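Local coordinates for protein calmodulin, putative (Toxoplasma gondii, PDB 6TJ6) that binds calcium ions through an EF-hand loop and probably acts as a calmodulin-like protein, at residues A[6-11]-A[33-38]; A[27-32]-A[45-50]; A[86-91]-A[124-129]. One frame throughout, in Å; residues are numbered along the deposited sequence.

Interaction 1 (A[6-11]-A[33-38]); sequences PRVREA and RSCGVS
Cys35 packs against Arg7, Val8 and Ala11 in a buried, largely apolar contact that brings the start of helix 7-15 against the end of helix 26-34, the entering and exiting helices of the first EF hand. The thiol does most of the work. With SG anti to the carbonyl carbon and beside its own backbone N (chi1 -60°), the sulphur reaches the first turns of helix 7-15, where its closest partner is a methyl: Ala11 CB to Cys35 SG is 3.6 Å. One turn earlier it meets backbone as well as side chain. Arg7 O lies 4.1 Å from Cys35 SG, and Val8 approaches it more loosely, with CG2 at 4.4 Å from that SG. Arg7 adds only the start of its aliphatic chain, CG being 4.3 Å from Cys35 SG; the same residue also packs on an aromatic side chain of another protein in the assembly.

Ala11 has a second neighbour, since its CB sits 3.6 Å from Ser34 OG. That oxygen is already engaged, hydrogen-bonded to Ala31 O in the preceding turn of its own helix, and it meets the methyl simply by packing. Arg7 O is likewise occupied, accepting Ala11 N at 2.9 Å within the helix. Helix 53-64 adds Phe56 against Val8 and Met60 against Cys35.

Between the two segments runs the loop whose Asp16, Asp18, Asp20 and Glu22 have been seen to bind calcium; this chain carries no metal there. Sulphur and aliphatic carbon do most of the touching, and the two oxygens at the contact, Arg7 O and Ser34 OG, are bonded within their own helices, so the relation of entering to exiting helix at this point rests on shape and dispersion, without directional bonds.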
ATOM      1  N   PRO A   6       1.932  -7.576   7.922  1.00 96.41           N
ATOM      2  CA  PRO A   6       0.895  -8.514   8.374  1.00 86.55           C
ATOM      3  C   PRO A   6      -0.311  -8.513   7.444  1.00 75.61           C
ATOM      4  O   PRO A   6      -0.697  -7.480   6.893  1.00 67.91           O
ATOM      5  CB  PRO A   6       0.539  -7.996   9.770  1.00 88.38           C
ATOM      6  CG  PRO A   6       1.807  -7.364  10.247  1.00 88.78           C
ATOM      7  CD  PRO A   6       2.429  -6.734   9.023  1.00 93.98           C
ATOM      8  N   ARG A   7      -0.916  -9.694   7.290  1.00 73.81           N
ATOM      9  CA  ARG A   7      -1.848  -9.923   6.190  1.00 59.90           C
ATOM     10  C   ARG A   7      -3.143  -9.131   6.357  1.00 51.69           C
ATOM     11  O   ARG A   7      -3.660  -8.574   5.381  1.00 52.22           O
ATOM     12  CB  ARG A   7      -2.132 -11.420   6.061  1.00 66.95           C
ATOM     13  CG  ARG A   7      -2.917 -11.802   4.820  1.00 82.43           C
ATOM     14  CD  ARG A   7      -2.933 -13.312   4.600  1.00 92.43           C
ATOM     15  NE  ARG A   7      -1.662 -13.816   4.083  1.00 94.59           N
ATOM     16  CZ  ARG A   7      -1.289 -13.725   2.810  1.00 94.17           C
ATOM     17  NH1 ARG A   7      -2.084 -13.141   1.924  1.00 88.06           N
ATOM     18  NH2 ARG A   7      -0.118 -14.209   2.421  1.00 93.08           N
ATOM     19  N   VAL A   8      -3.683  -9.062   7.576  1.00 49.83           N
ATOM     20  CA  VAL A   8      -4.977  -8.411   7.780  1.00 53.08           C
ATOM     21  C   VAL A   8      -4.863  -6.905   7.568  1.00 47.21           C
ATOM     22  O   VAL A   8      -5.697  -6.286   6.889  1.00 46.95           O
ATOM     23  CB  VAL A   8      -5.527  -8.748   9.180  1.00 52.55           C
ATOM     24  CG1 VAL A   8      -6.715  -7.865   9.520  1.00 49.44           C
ATOM     25  CG2 VAL A   8      -5.912 -10.221   9.262  1.00 49.08           C
ATOM     26  N   ARG A   9      -3.833  -6.291   8.157  1.00 47.23           N
ATOM     27  CA  ARG A   9      -3.625  -4.855   7.991  1.00 49.90           C
ATOM     28  C   ARG A   9      -3.391  -4.499   6.529  1.00 47.03           C
ATOM     29  O   ARG A   9      -3.940  -3.507   6.021  1.00 51.66           O
ATOM     30  CB  ARG A   9      -2.446  -4.404   8.860  1.00 52.67           C
ATOM     31  CG  ARG A   9      -2.126  -2.921   8.782  1.00 58.70           C
ATOM     32  CD  ARG A   9      -1.135  -2.503   9.863  1.00 70.05           C
ATOM     33  NE  ARG A   9      -1.776  -1.751  10.941  1.00 80.35           N
ATOM     34  CZ  ARG A   9      -1.863  -2.166  12.200  1.00 78.39           C
ATOM     35  NH1 ARG A   9      -2.468  -1.411  13.108  1.00 75.78           N
ATOM     36  NH2 ARG A   9      -1.336  -3.330  12.556  1.00 86.54           N
ATOM     37  N   GLU A  10      -2.594  -5.309   5.830  1.00 51.66           N
ATOM     38  CA  GLU A  10      -2.367  -5.076   4.410  1.00 48.02           C
ATOM     39  C   GLU A  10      -3.653  -5.229   3.610  1.00 55.10           C
ATOM     40  O   GLU A  10      -3.889  -4.474   2.664  1.00 48.73           O
ATOM     41  CB  GLU A  10      -1.299  -6.029   3.882  1.00 55.39           C
ATOM     42  CG  GLU A  10      -0.839  -5.695   2.479  1.00 64.89           C
ATOM     43  CD  GLU A  10       0.027  -6.778   1.882  1.00 77.18           C
ATOM     44  OE1 GLU A  10      -0.484  -7.899   1.668  0.50 76.31           O
ATOM     45  OE2 GLU A  10       1.220  -6.511   1.634  0.50 78.91           O
ATOM     46  N   ALA A  11      -4.496  -6.200   3.968  1.00 52.77           N
ATOM     47  CA  ALA A  11      -5.762  -6.365   3.261  1.00 50.47           C
ATOM     48  C   ALA A  11      -6.651  -5.143   3.437  1.00 43.17           C
ATOM     49  O   ALA A  11      -7.286  -4.679   2.477  1.00 48.74           O
ATOM     50  CB  ALA A  11      -6.476  -7.625   3.750  1.00 51.79           C
ATOM     51  N   ARG A  33     -12.447 -12.095   2.257  1.00 43.88           N
ATOM     52  CA  ARG A  33     -12.111 -13.255   1.443  1.00 48.68           C
ATOM     53  C   ARG A  33     -10.660 -13.218   0.997  1.00 51.57           C
ATOM     54  O   ARG A  33     -10.052 -14.274   0.785  1.00 48.37           O
ATOM     55  CB  ARG A  33     -13.044 -13.345   0.232  1.00 52.40           C
ATOM     56  CG  ARG A  33     -14.493 -13.620   0.596  1.00 51.86           C
ATOM     57  CD  ARG A  33     -15.285 -14.152  -0.592  1.00 53.62           C
ATOM     58  NE  ARG A  33     -16.625 -14.583  -0.198  1.00 60.25           N
ATOM     59  CZ  ARG A  33     -17.752 -14.089  -0.700  1.00 65.94           C
ATOM     60  NH1 ARG A  33     -17.713 -13.150  -1.638  1.00 64.68           N
ATOM     61  NH2 ARG A  33     -18.921 -14.543  -0.269  1.00 68.12           N
ATOM     62  N   SER A  34     -10.073 -12.023   0.883  1.00 48.65           N
ATOM     63  CA  SER A  34      -8.684 -11.948   0.449  1.00 54.34           C
ATOM     64  C   SER A  34      -7.734 -12.568   1.464  1.00 57.22           C
ATOM     65  O   SER A  34      -6.617 -12.948   1.095  1.00 53.87           O
ATOM     66  CB  SER A  34      -8.284 -10.497   0.174  1.00 54.49           C
ATOM     67  OG  SER A  34      -8.049  -9.786   1.378  1.00 51.96           O
ATOM     68  N   CYS A  35      -8.153 -12.696   2.721  1.00 43.67           N
ATOM     69  CA  CYS A  35      -7.331 -13.343   3.734  1.00 46.62           C
ATOM     70  C   CYS A  35      -7.624 -14.832   3.858  1.00 56.90           C
ATOM     71  O   CYS A  35      -7.148 -15.470   4.804  1.00 54.72           O
ATOM     72  CB  CYS A  35      -7.522 -12.649   5.084  1.00 47.96           C
ATOM     73  SG  CYS A  35      -7.068 -10.895   5.067  1.00 51.58           S
ATOM     74  N   GLY A  36      -8.396 -15.395   2.930  1.00 56.91           N
ATOM     75  CA  GLY A  36      -8.717 -16.806   2.944  1.00 51.25           C
ATOM     76  C   GLY A  36      -9.899 -17.197   3.800  1.00 52.25           C
ATOM     77  O   GLY A  36     -10.053 -18.385   4.105  1.00 51.91           O
ATOM     78  N   VAL A  37     -10.739 -16.247   4.200  1.00 46.58           N
ATOM     79  CA  VAL A  37     -11.902 -16.527   5.034  1.00 50.96           C
ATOM     80  C   VAL A  37     -13.156 -16.474   4.174  1.00 57.12           C
ATOM     81  O   VAL A  37     -13.397 -15.488   3.467  1.00 53.59           O
ATOM     82  CB  VAL A  37     -11.997 -15.535   6.208  1.00 54.61           C
ATOM     83  CG1 VAL A  37     -13.283 -15.766   6.986  1.00 56.59           C
ATOM     84  CG2 VAL A  37     -10.787 -15.680   7.120  1.00 54.05           C
ATOM     85  N   SER A  38     -13.951 -17.541   4.227  1.00 57.48           N
ATOM     86  CA  SER A  38     -15.258 -17.573   3.586  1.00 56.91           C
ATOM     87  C   SER A  38     -16.335 -17.375   4.644  1.00 57.55           C
ATOM     88  O   SER A  38     -16.766 -18.348   5.274  1.00 61.48           O
ATOM     89  CB  SER A  38     -15.482 -18.894   2.849  1.00 60.75           C
ATOM     90  OG  SER A  38     -14.466 -19.131   1.894  1.00 62.18           O
TER

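Interaction 2 (A[27-32]-A[45-50]); sequences DLVLAI and KALPMS
Leu47 pushes its branched end into the side of helix 26-34, and its CD1 collects three partners at once. Val29 comes nearest, CG2 to Leu47 CD1 at 3.9 Å, the two side chains crossing at about a right angle. Ile32 meets Leu47 tip to tip: its extended chain (chi2 172°) carries CD1 to 4.1 Å from Leu47 CD1, with Leu47 CD2 hardly farther. From the preceding turn Leu28 brings CG to 4.2 Å from Leu47 CD1, while its CD2 lies 4.1 Å from Pro48 O.

In the fold, this joins the exiting helix of the first EF hand to the short link between helices 41-46 and 53-64. That link has only six residues, too few for a canonical twelve-residue calcium loop, consistent with a degenerate second hand. Its end, strand 50-52, pairs antiparallel with strand 22-24 of the first hand's loop.

Farther out, Trp59 of helix 53-64 packs on both Ile32 and Leu47, and Phe56 also touches Ile32. Ile23 backs Leu28 from strand 22-24, and Met49 O is held by a hydrogen bond from Ser24 OG.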
ATOM      1  N   ASP A  27     -16.306  -4.470  -1.206  1.00 60.87           N
ATOM      2  CA  ASP A  27     -14.908  -4.455  -0.788  1.00 62.44           C
ATOM      3  C   ASP A  27     -14.725  -5.117   0.573  1.00 56.40           C
ATOM      4  O   ASP A  27     -13.818  -5.938   0.748  1.00 58.44           O
ATOM      5  CB  ASP A  27     -14.374  -3.020  -0.766  1.00 69.89           C
ATOM      6  CG  ASP A  27     -14.335  -2.391  -2.149  1.00 84.67           C
ATOM      7  OD1 ASP A  27     -15.000  -1.354  -2.352  1.00 89.88           O
ATOM      8  OD2 ASP A  27     -13.648  -2.942  -3.036  1.00 93.35           O
ATOM      9  N   LEU A  28     -15.605  -4.804   1.534  1.00 48.51           N
ATOM     10  CA  LEU A  28     -15.536  -5.441   2.847  1.00 53.09           C
ATOM     11  C   LEU A  28     -15.434  -6.951   2.705  1.00 59.38           C
ATOM     12  O   LEU A  28     -14.411  -7.551   3.064  1.00 50.31           O
ATOM     13  CB  LEU A  28     -16.747  -5.040   3.693  1.00 52.80           C
ATOM     14  CG  LEU A  28     -16.788  -5.486   5.159  1.00 49.15           C
ATOM     15  CD1 LEU A  28     -15.409  -5.426   5.812  1.00 52.02           C
ATOM     16  CD2 LEU A  28     -17.774  -4.638   5.946  1.00 49.68           C
ATOM     17  N   VAL A  29     -16.453  -7.572   2.106  1.00 45.10           N
ATOM     18  CA  VAL A  29     -16.417  -9.019   1.907  1.00 44.15           C
ATOM     19  C   VAL A  29     -15.141  -9.413   1.182  1.00 41.80           C
ATOM     20  O   VAL A  29     -14.427 -10.335   1.602  1.00 49.87           O
ATOM     21  CB  VAL A  29     -17.673  -9.494   1.153  1.00 55.07           C
ATOM     22  CG1 VAL A  29     -17.552 -10.966   0.803  1.00 60.12           C
ATOM     23  CG2 VAL A  29     -18.913  -9.243   1.992  1.00 51.82           C
ATOM     24  N   LEU A  30     -14.797  -8.674   0.125  1.00 46.75           N
ATOM     25  CA  LEU A  30     -13.580  -8.970  -0.623  1.00 44.85           C
ATOM     26  C   LEU A  30     -12.369  -8.976   0.299  1.00 46.84           C
ATOM     27  O   LEU A  30     -11.617  -9.960   0.343  1.00 55.16           O
ATOM     28  CB  LEU A  30     -13.405  -7.963  -1.762  1.00 52.30           C
ATOM     29  CG  LEU A  30     -13.969  -8.399  -3.119  1.00 56.57           C
ATOM     30  CD1 LEU A  30     -15.311  -9.112  -2.978  1.00 58.21           C
ATOM     31  CD2 LEU A  30     -14.100  -7.203  -4.047  1.00 48.41           C
ATOM     32  N   ALA A  31     -12.199  -7.908   1.087  1.00 49.95           N
ATOM     33  CA  ALA A  31     -11.096  -7.871   2.042  1.00 50.79           C
ATOM     34  C   ALA A  31     -11.068  -9.147   2.869  1.00 47.21           C
ATOM     35  O   ALA A  31     -10.046  -9.844   2.924  1.00 47.36           O
ATOM     36  CB  ALA A  31     -11.217  -6.642   2.944  1.00 45.15           C
ATOM     37  N   ILE A  32     -12.215  -9.512   3.448  1.00 47.09           N
ATOM     38  CA  ILE A  32     -12.274 -10.720   4.260  1.00 50.78           C
ATOM     39  C   ILE A  32     -11.840 -11.922   3.435  1.00 52.04           C
ATOM     40  O   ILE A  32     -10.917 -12.660   3.812  1.00 44.82           O
ATOM     41  CB  ILE A  32     -13.684 -10.903   4.847  1.00 56.75           C
ATOM     42  CG1 ILE A  32     -14.015  -9.733   5.774  1.00 50.39           C
ATOM     43  CG2 ILE A  32     -13.786 -12.220   5.594  1.00 51.59           C
ATOM     44  CD1 ILE A  32     -15.455  -9.702   6.251  1.00 50.68           C
ATOM     45  N   LYS A  45     -24.634 -11.238   6.326  1.00 73.09           N
ATOM     46  CA  LYS A  45     -25.786 -10.397   6.633  1.00 73.06           C
ATOM     47  C   LYS A  45     -25.537  -9.535   7.863  1.00 72.18           C
ATOM     48  O   LYS A  45     -26.026  -8.402   7.935  1.00 74.11           O
ATOM     49  CB  LYS A  45     -27.036 -11.254   6.841  1.00 73.77           C
ATOM     50  N   ALA A  46     -24.774 -10.044   8.831  1.00 75.40           N
ATOM     51  CA  ALA A  46     -24.537  -9.312  10.070  1.00 73.62           C
ATOM     52  C   ALA A  46     -23.460  -8.242   9.945  1.00 71.39           C
ATOM     53  O   ALA A  46     -23.298  -7.446  10.878  1.00 68.93           O
ATOM     54  CB  ALA A  46     -24.158 -10.285  11.189  1.00 76.81           C
ATOM     55  N   LEU A  47     -22.728  -8.202   8.836  1.00 72.01           N
ATOM     56  CA  LEU A  47     -21.670  -7.213   8.678  1.00 68.71           C
ATOM     57  C   LEU A  47     -22.255  -5.804   8.719  1.00 66.15           C
ATOM     58  O   LEU A  47     -23.358  -5.573   8.208  1.00 67.84           O
ATOM     59  CB  LEU A  47     -20.921  -7.429   7.361  1.00 61.12           C
ATOM     60  CG  LEU A  47     -19.999  -8.647   7.269  1.00 58.65           C
ATOM     61  CD1 LEU A  47     -19.405  -8.757   5.873  1.00 56.61           C
ATOM     62  CD2 LEU A  47     -18.899  -8.569   8.317  1.00 56.78           C
ATOM     63  N   PRO A  48     -21.554  -4.842   9.321  1.00 64.46           N
ATOM     64  CA  PRO A  48     -22.077  -3.471   9.377  1.00 65.54           C
ATOM     65  C   PRO A  48     -21.987  -2.763   8.037  1.00 70.70           C
ATOM     66  O   PRO A  48     -21.467  -3.326   7.068  1.00 63.24           O
ATOM     67  CB  PRO A  48     -21.182  -2.800  10.427  1.00 62.19           C
ATOM     68  CG  PRO A  48     -19.898  -3.555  10.351  1.00 61.01           C
ATOM     69  CD  PRO A  48     -20.276  -4.981  10.041  1.00 59.16           C
ATOM     70  N   MET A  49     -22.488  -1.525   7.973  1.00 85.40           N
ATOM     71  CA  MET A  49     -22.432  -0.768   6.727  1.00 87.85           C
ATOM     72  C   MET A  49     -20.990  -0.567   6.273  1.00 79.54           C
ATOM     73  O   MET A  49     -20.663  -0.763   5.096  1.00 77.67           O
ATOM     74  CB  MET A  49     -23.138   0.578   6.892  1.00 97.16           C
ATOM     75  CG  MET A  49     -24.657   0.493   6.901  0.50111.04           C
ATOM     76  SD  MET A  49     -25.398   1.863   5.991  1.00120.87           S
ATOM     77  CE  MET A  49     -27.139   1.608   6.326  0.50123.34           C
ATOM     78  N   SER A  50     -20.111  -0.188   7.198  1.00 71.35           N
ATOM     79  CA  SER A  50     -18.705   0.018   6.883  1.00 65.89           C
ATOM     80  C   SER A  50     -17.871  -0.255   8.127  1.00 62.59           C
ATOM     81  O   SER A  50     -18.384  -0.315   9.248  1.00 60.17           O
ATOM     82  CB  SER A  50     -18.453   1.433   6.352  1.00 57.78           C
ATOM     83  OG  SER A  50     -18.748   2.411   7.333  1.00 71.89           O
TER

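Interaction 3 (A[86-91]-A[124-129]); sequences GTVSAD and IQYANF
Gly86 meets Tyr126 first: its carbonyl oxygen lies over one face of the tyrosine ring, and Gly86 C is only 3.2 Å from Tyr126 CE2. The same oxygen takes a CA-H...O contact from Gln125, CA to Gly86 O being 3.2 Å. The ring is steadied at its far end, where Tyr126 OH is hydrogen-bonded to Asp81 OD2, and it meets the ring of Phe77 with the planes nearly parallel.

Thr87 lies beside Gln125, the two side chains pointing the same way, with CG2 3.2 Å from Gln125 OE1. Its hydroxyl turns instead to Asp85 OD1. Thr87 CA also gives a CA-H...O contact of 3.0 Å to Ile124 O.

Val88 bonds to that oxygen too, Val88 N to Ile124 O at 3.0 Å and 146° at the hydrogen. The return bond, Ile124 N to Val88 O, is weak and bent (120°). Val88 splits its methyls: CG1, anti to the carbonyl carbon (chi1 -60°), goes to Tyr126 CD2 at 3.5 Å, and CG2 to Ile124 CB at 3.9 Å.

Ser89 caps the following helix through OG to Glu92 N, and Ala90 CB then rests 4.1 Å from Ile124 CG1. With short antiparallel strands, 88-89 and 123-124, running between neighbouring loops and the Val88 and Ile124 side chains on the same face, the arrangement is that of paired EF-hand loops.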
ATOM      1  N   GLY A  86      -4.462 -35.822  -3.258  1.00 99.50           N
ATOM      2  CA  GLY A  86      -3.976 -34.487  -2.979  1.00 94.38           C
ATOM      3  C   GLY A  86      -3.886 -33.593  -4.192  1.00 90.71           C
ATOM      4  O   GLY A  86      -3.089 -32.652  -4.196  1.00 88.24           O
ATOM      5  N   THR A  87      -4.679 -33.860  -5.231  1.00 93.34           N
ATOM      6  CA  THR A  87      -4.607 -33.100  -6.471  1.00 95.22           C
ATOM      7  C   THR A  87      -6.006 -32.760  -6.968  1.00 93.48           C
ATOM      8  O   THR A  87      -6.971 -33.478  -6.697  1.00 96.65           O
ATOM      9  CB  THR A  87      -3.867 -33.865  -7.578  1.00 97.81           C
ATOM     10  OG1 THR A  87      -4.706 -34.912  -8.080  1.00 99.41           O
ATOM     11  CG2 THR A  87      -2.564 -34.466  -7.069  1.00 95.32           C
ATOM     12  N   VAL A  88      -6.101 -31.655  -7.710  1.00 88.92           N
ATOM     13  CA  VAL A  88      -7.313 -31.295  -8.435  1.00 86.72           C
ATOM     14  C   VAL A  88      -6.928 -30.920  -9.861  1.00 90.10           C
ATOM     15  O   VAL A  88      -5.811 -30.464 -10.125  1.00 91.50           O
ATOM     16  CB  VAL A  88      -8.097 -30.140  -7.765  1.00 81.22           C
ATOM     17  CG1 VAL A  88      -8.513 -30.516  -6.351  1.00 78.94           C
ATOM     18  CG2 VAL A  88      -7.287 -28.849  -7.778  1.00 83.74           C
ATOM     19  N   SER A  89      -7.871 -31.116 -10.781  1.00 89.74           N
ATOM     20  CA  SER A  89      -7.621 -30.857 -12.193  1.00 88.79           C
ATOM     21  C   SER A  89      -7.450 -29.363 -12.448  1.00 86.29           C
ATOM     22  O   SER A  89      -8.251 -28.546 -11.986  1.00 81.08           O
ATOM     23  CB  SER A  89      -8.764 -31.413 -13.039  1.00 95.09           C
ATOM     24  OG  SER A  89      -8.834 -30.752 -14.289  1.00 98.11           O
ATOM     25  N   ALA A  90      -6.404 -29.011 -13.200  1.00 90.62           N
ATOM     26  CA  ALA A  90      -6.114 -27.603 -13.449  1.00 86.89           C
ATOM     27  C   ALA A  90      -7.135 -26.977 -14.392  1.00 85.54           C
ATOM     28  O   ALA A  90      -7.565 -25.837 -14.180  1.00 90.65           O
ATOM     29  CB  ALA A  90      -4.700 -27.452 -14.011  1.00 96.98           C
ATOM     30  N   ASP A  91      -7.537 -27.701 -15.441  1.00 89.36           N
ATOM     31  CA  ASP A  91      -8.473 -27.126 -16.401  1.00 90.14           C
ATOM     32  C   ASP A  91      -9.876 -27.009 -15.815  1.00 81.37           C
ATOM     33  O   ASP A  91     -10.614 -26.081 -16.167  1.00 76.49           O
ATOM     34  CB  ASP A  91      -8.483 -27.952 -17.688  1.00 89.47           C
ATOM     35  CG  ASP A  91      -8.983 -27.161 -18.884  1.00 83.00           C
ATOM     36  N   ILE A 124      -3.041 -30.179  -9.618  1.00115.56           N
ATOM     37  CA  ILE A 124      -2.663 -29.132  -8.676  1.00107.89           C
ATOM     38  C   ILE A 124      -2.597 -29.751  -7.290  1.00117.19           C
ATOM     39  O   ILE A 124      -3.598 -30.283  -6.800  1.00117.88           O
ATOM     40  CB  ILE A 124      -3.651 -27.953  -8.687  1.00 97.91           C
ATOM     41  CG1 ILE A 124      -3.626 -27.238 -10.040  1.00 90.74           C
ATOM     42  CG2 ILE A 124      -3.334 -26.984  -7.555  1.00 92.22           C
ATOM     43  CD1 ILE A 124      -4.513 -26.010 -10.091  1.00 78.53           C
ATOM     44  N   GLN A 125      -1.431 -29.661  -6.649  1.00121.07           N
ATOM     45  CA  GLN A 125      -1.264 -30.236  -5.320  1.00122.43           C
ATOM     46  C   GLN A 125      -2.128 -29.554  -4.263  1.00115.62           C
ATOM     47  O   GLN A 125      -2.208 -30.058  -3.138  1.00122.18           O
ATOM     48  CB  GLN A 125       0.211 -30.175  -4.914  1.00126.38           C
ATOM     49  CG  GLN A 125       1.172 -30.829  -5.903  1.00130.53           C
ATOM     50  CD  GLN A 125       1.111 -32.347  -5.884  1.00133.97           C
ATOM     51  OE1 GLN A 125       0.087 -32.945  -6.209  1.00136.43           O
ATOM     52  NE2 GLN A 125       2.216 -32.976  -5.504  1.00134.15           N
ATOM     53  N   TYR A 126      -2.787 -28.448  -4.615  1.00100.54           N
ATOM     54  CA  TYR A 126      -3.577 -27.557  -3.761  1.00 88.94           C
ATOM     55  C   TYR A 126      -3.096 -27.401  -2.316  1.00 90.36           C
ATOM     56  O   TYR A 126      -3.100 -26.280  -1.801  1.00 89.36           O
ATOM     57  CB  TYR A 126      -5.066 -27.947  -3.798  1.00 82.58           C
ATOM     58  CG  TYR A 126      -5.505 -29.279  -3.218  1.00 84.21           C
ATOM     59  CD1 TYR A 126      -5.659 -29.452  -1.848  1.00 83.56           C
ATOM     60  CD2 TYR A 126      -5.854 -30.335  -4.051  1.00 77.40           C
ATOM     61  CE1 TYR A 126      -6.096 -30.656  -1.322  1.00 79.43           C
ATOM     62  CE2 TYR A 126      -6.294 -31.540  -3.533  1.00 80.08           C
ATOM     63  CZ  TYR A 126      -6.410 -31.696  -2.167  1.00 84.28           C
ATOM     64  OH  TYR A 126      -6.846 -32.893  -1.645  1.00 85.92           O
ATOM     65  N   ALA A 127      -2.687 -28.477  -1.642  1.00 91.70           N
ATOM     66  CA  ALA A 127      -2.086 -28.314  -0.321  1.00 91.13           C
ATOM     67  C   ALA A 127      -0.820 -27.469  -0.410  1.00 92.96           C
ATOM     68  O   ALA A 127      -0.705 -26.419   0.235  1.00 87.40           O
ATOM     69  CB  ALA A 127      -1.787 -29.678   0.301  1.00 99.37           C
ATOM     70  N   ASN A 128       0.139 -27.914  -1.228  1.00 96.00           N
ATOM     71  CA  ASN A 128       1.326 -27.111  -1.504  1.00 99.00           C
ATOM     72  C   ASN A 128       0.945 -25.742  -2.052  1.00 91.75           C
ATOM     73  O   ASN A 128       1.573 -24.731  -1.717  1.00 90.45           O
ATOM     74  CB  ASN A 128       2.230 -27.854  -2.490  1.00102.58           C
ATOM     75  CG  ASN A 128       3.631 -27.282  -2.549  1.00109.82           C
ATOM     76  OD1 ASN A 128       4.120 -26.698  -1.582  0.50110.72           O
ATOM     77  ND2 ASN A 128       4.292 -27.455  -3.689  0.50111.79           N
ATOM     78  N   PHE A 129      -0.100 -25.689  -2.877  1.00 89.26           N
ATOM     79  CA  PHE A 129      -0.523 -24.429  -3.481  1.00 85.76           C
ATOM     80  C   PHE A 129      -1.100 -23.480  -2.434  1.00 83.46           C
ATOM     81  O   PHE A 129      -0.716 -22.305  -2.368  1.00 86.22           O
ATOM     82  CB  PHE A 129      -1.530 -24.718  -4.596  1.00 84.48           C
ATOM     83  CG  PHE A 129      -2.295 -23.518  -5.064  1.00 85.53           C
ATOM     84  CD1 PHE A 129      -1.656 -22.481  -5.725  1.00 87.69           C
ATOM     85  CD2 PHE A 129      -3.665 -23.445  -4.872  1.00 80.05           C
ATOM     86  CE1 PHE A 129      -2.371 -21.380  -6.167  1.00 84.43           C
ATOM     87  CE2 PHE A 129      -4.383 -22.350  -5.310  1.00 78.26           C
ATOM     88  CZ  PHE A 129      -3.736 -21.315  -5.960  1.00 78.55           C
TER

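Overall arrangement
From the N terminus, interaction 1 opens on helix 7-15 and closes at 33-38, enclosing the first calcium loop between the two helices of its hand. Interaction 2 opens before that closure, at 27-32, and ends at 45-50, so the two cross along the chain and share helix 26-34. They touch where Val37 CB meets Ile32 CG2 at 3.8 Å; together they tie both helices of the first hand to the link before helix 53-64. Interaction 3 follows in series, joining 86-91 to 124-129 in the C-terminal hand pair. Its centre lies about 22 Å from that of interaction 1 and 29 Å from that of interaction 2, and it touches neither.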